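Local structure of sigma-c capsid protein (Avian reovirus, 2VRS) at residues Trp87-Thr92 with Leu131-Ser136. The protein forms the homotrimeric fibre of the virion that attaches the virus to host cells, and also induces apoptosis. Sequence-based numbering, arbitrary orientation.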
# COMPACT_ATOMS: atom_id res chain seq x y z
N TRP C 87 24.36 -17.06 -4.74
CA TRP C 87 24.72 -16.34 -3.49
C TRP C 87 25.51 -17.29 -2.61
O TRP C 87 25.03 -18.39 -2.29
CB TRP C 87 23.44 -15.93 -2.75
CG TRP C 87 23.58 -14.76 -1.86
CD1 TRP C 87 24.72 -14.32 -1.25
CD2 TRP C 87 22.52 -13.89 -1.44
NE1 TRP C 87 24.44 -13.20 -0.47
CE2 TRP C 87 23.10 -12.91 -0.59
CE3 TRP C 87 21.13 -13.82 -1.73
CZ2 TRP C 87 22.34 -11.86 -0.02
CZ3 TRP C 87 20.37 -12.77 -1.15
CH2 TRP C 87 20.98 -11.81 -0.32
N MET C 88 26.73 -16.89 -2.24
CA MET C 88 27.49 -17.74 -1.32
C MET C 88 27.09 -17.33 0.08
O MET C 88 27.33 -16.20 0.50
CB MET C 88 29.00 -17.61 -1.54
CG MET C 88 29.79 -18.68 -0.76
SD MET C 88 31.52 -18.18 -0.56
CE MET C 88 31.39 -16.64 0.38
N ALA C 89 26.42 -18.23 0.78
CA ALA C 89 26.02 -17.94 2.13
C ALA C 89 27.13 -18.42 3.08
O ALA C 89 27.73 -19.47 2.86
CB ALA C 89 24.75 -18.70 2.46
N ARG C 90 27.32 -17.71 4.18
CA ARG C 90 28.42 -18.02 5.07
C ARG C 90 27.98 -18.56 6.39
O ARG C 90 27.26 -17.90 7.12
CB ARG C 90 29.26 -16.76 5.29
CG ARG C 90 29.92 -16.28 4.00
CD ARG C 90 30.61 -14.97 4.36
NE ARG C 90 31.28 -14.39 3.22
CZ ARG C 90 32.54 -14.64 2.90
NH1 ARG C 90 33.27 -15.48 3.63
NH2 ARG C 90 33.05 -14.04 1.84
N GLY C 91 28.42 -19.78 6.69
CA GLY C 91 28.15 -20.38 8.00
C GLY C 91 28.98 -19.68 9.06
O GLY C 91 30.16 -19.38 8.83
N THR C 92 28.35 -19.39 10.19
CA THR C 92 29.05 -19.06 11.43
C THR C 92 28.33 -19.76 12.58
O THR C 92 27.29 -20.41 12.39
CB THR C 92 29.05 -17.54 11.71
OG1 THR C 92 27.72 -17.09 11.91
CG2 THR C 92 29.69 -16.76 10.56
N LEU C 131 23.60 -18.63 9.31
CA LEU C 131 23.96 -18.55 7.87
C LEU C 131 23.73 -17.13 7.42
O LEU C 131 22.63 -16.61 7.52
CB LEU C 131 23.08 -19.50 7.06
CG LEU C 131 23.59 -19.91 5.68
CD1 LEU C 131 24.99 -20.59 5.83
CD2 LEU C 131 22.61 -20.89 4.96
N THR C 132 24.80 -16.53 6.93
CA THR C 132 24.82 -15.12 6.60
C THR C 132 24.71 -14.87 5.08
O THR C 132 25.34 -15.56 4.27
CB THR C 132 26.07 -14.44 7.27
OG1 THR C 132 25.88 -14.45 8.69
CG2 THR C 132 26.22 -12.97 6.77
N PHE C 133 23.89 -13.87 4.71
CA PHE C 133 23.59 -13.50 3.31
C PHE C 133 23.93 -12.01 3.16
O PHE C 133 23.14 -11.14 3.44
CB PHE C 133 22.10 -13.74 3.01
CG PHE C 133 21.75 -15.19 2.94
CD1 PHE C 133 21.85 -15.86 1.72
CD2 PHE C 133 21.40 -15.88 4.11
CE1 PHE C 133 21.54 -17.24 1.65
CE2 PHE C 133 21.12 -17.30 4.06
CZ PHE C 133 21.18 -17.96 2.83
N ASP C 134 25.15 -11.76 2.72
CA ASP C 134 25.66 -10.40 2.50
C ASP C 134 25.60 -10.14 1.01
O ASP C 134 26.06 -10.98 0.23
CB ASP C 134 27.13 -10.45 2.95
CG ASP C 134 27.87 -9.14 2.80
OD1 ASP C 134 27.48 -8.25 2.02
OD2 ASP C 134 28.92 -9.04 3.49
N LEU C 135 25.08 -8.98 0.60
CA LEU C 135 24.93 -8.69 -0.87
C LEU C 135 26.26 -8.78 -1.62
O LEU C 135 26.27 -9.10 -2.81
CB LEU C 135 24.29 -7.33 -1.11
CG LEU C 135 22.86 -7.07 -0.62
CD1 LEU C 135 22.50 -5.60 -1.01
CD2 LEU C 135 21.89 -8.11 -1.23
N SER C 136 27.37 -8.52 -0.92
CA SER C 136 28.71 -8.63 -1.52
C SER C 136 29.12 -10.02 -1.96
O SER C 136 30.02 -10.15 -2.80
CB SER C 136 29.78 -8.08 -0.57
OG SER C 136 29.61 -6.68 -0.52
O HOH W 1 27.02 -14.01 2.29
O HOH W 2 26.41 -16.85 9.68
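Trp-87 receives the side chain of Phe-133 over one face of its indole: the edge of the phenyl ring is turned to the six-membered ring, planes at 86°, a T-shaped pair with CD1 of Phe-133 3.8 Å from CD2 of Trp-87. CB of Phe-133 lies over the same indole ring, 3.6 Å from CZ2 of Trp-87. One face of the phenyl is covered by Ala-89, whose CB makes a CH-pi contact, offset toward the rim, 3.6 Å from CE1 of Phe-133; CG of Leu-131 also packs on this methyl. CG of Trp-87 is anti to the backbone N (chi1 -155°). NE1 gives a bent hydrogen bond (143°) to Asp-134 O at 2.8 Å, from above the carbonyl plane. CD2 of Leu-135 touches CH2 of Trp-87.

Arg-90 and Thr-132 form an antiparallel hydrogen-bonded pair, with Arg-90 N 2.9 Å from Thr-132 O and Thr-132 N 2.8 Å from Arg-90 O. Toward Met-88 and Asp-134 the strands diverge, and a water bridges Met-88 O and Asp-134 N. Another water joins Arg-90 O to the hydroxyls of Thr-92 and Thr-132. Asp-134 OD1 accepts from Ser-136 N, an Asx turn.

On the face carrying Arg-90 and Thr-132, Arg-90 forms a salt bridge with Asp-137, and Thr-132 OG1 is hydrogen-bonded to Thr-187 OG1. In the C-terminal beta-barrel domain, strand 81-92 also pairs with strand 98-108, and strand 128-134 with strand 185-191, whose Phe-186 meets the Phe-133 ring.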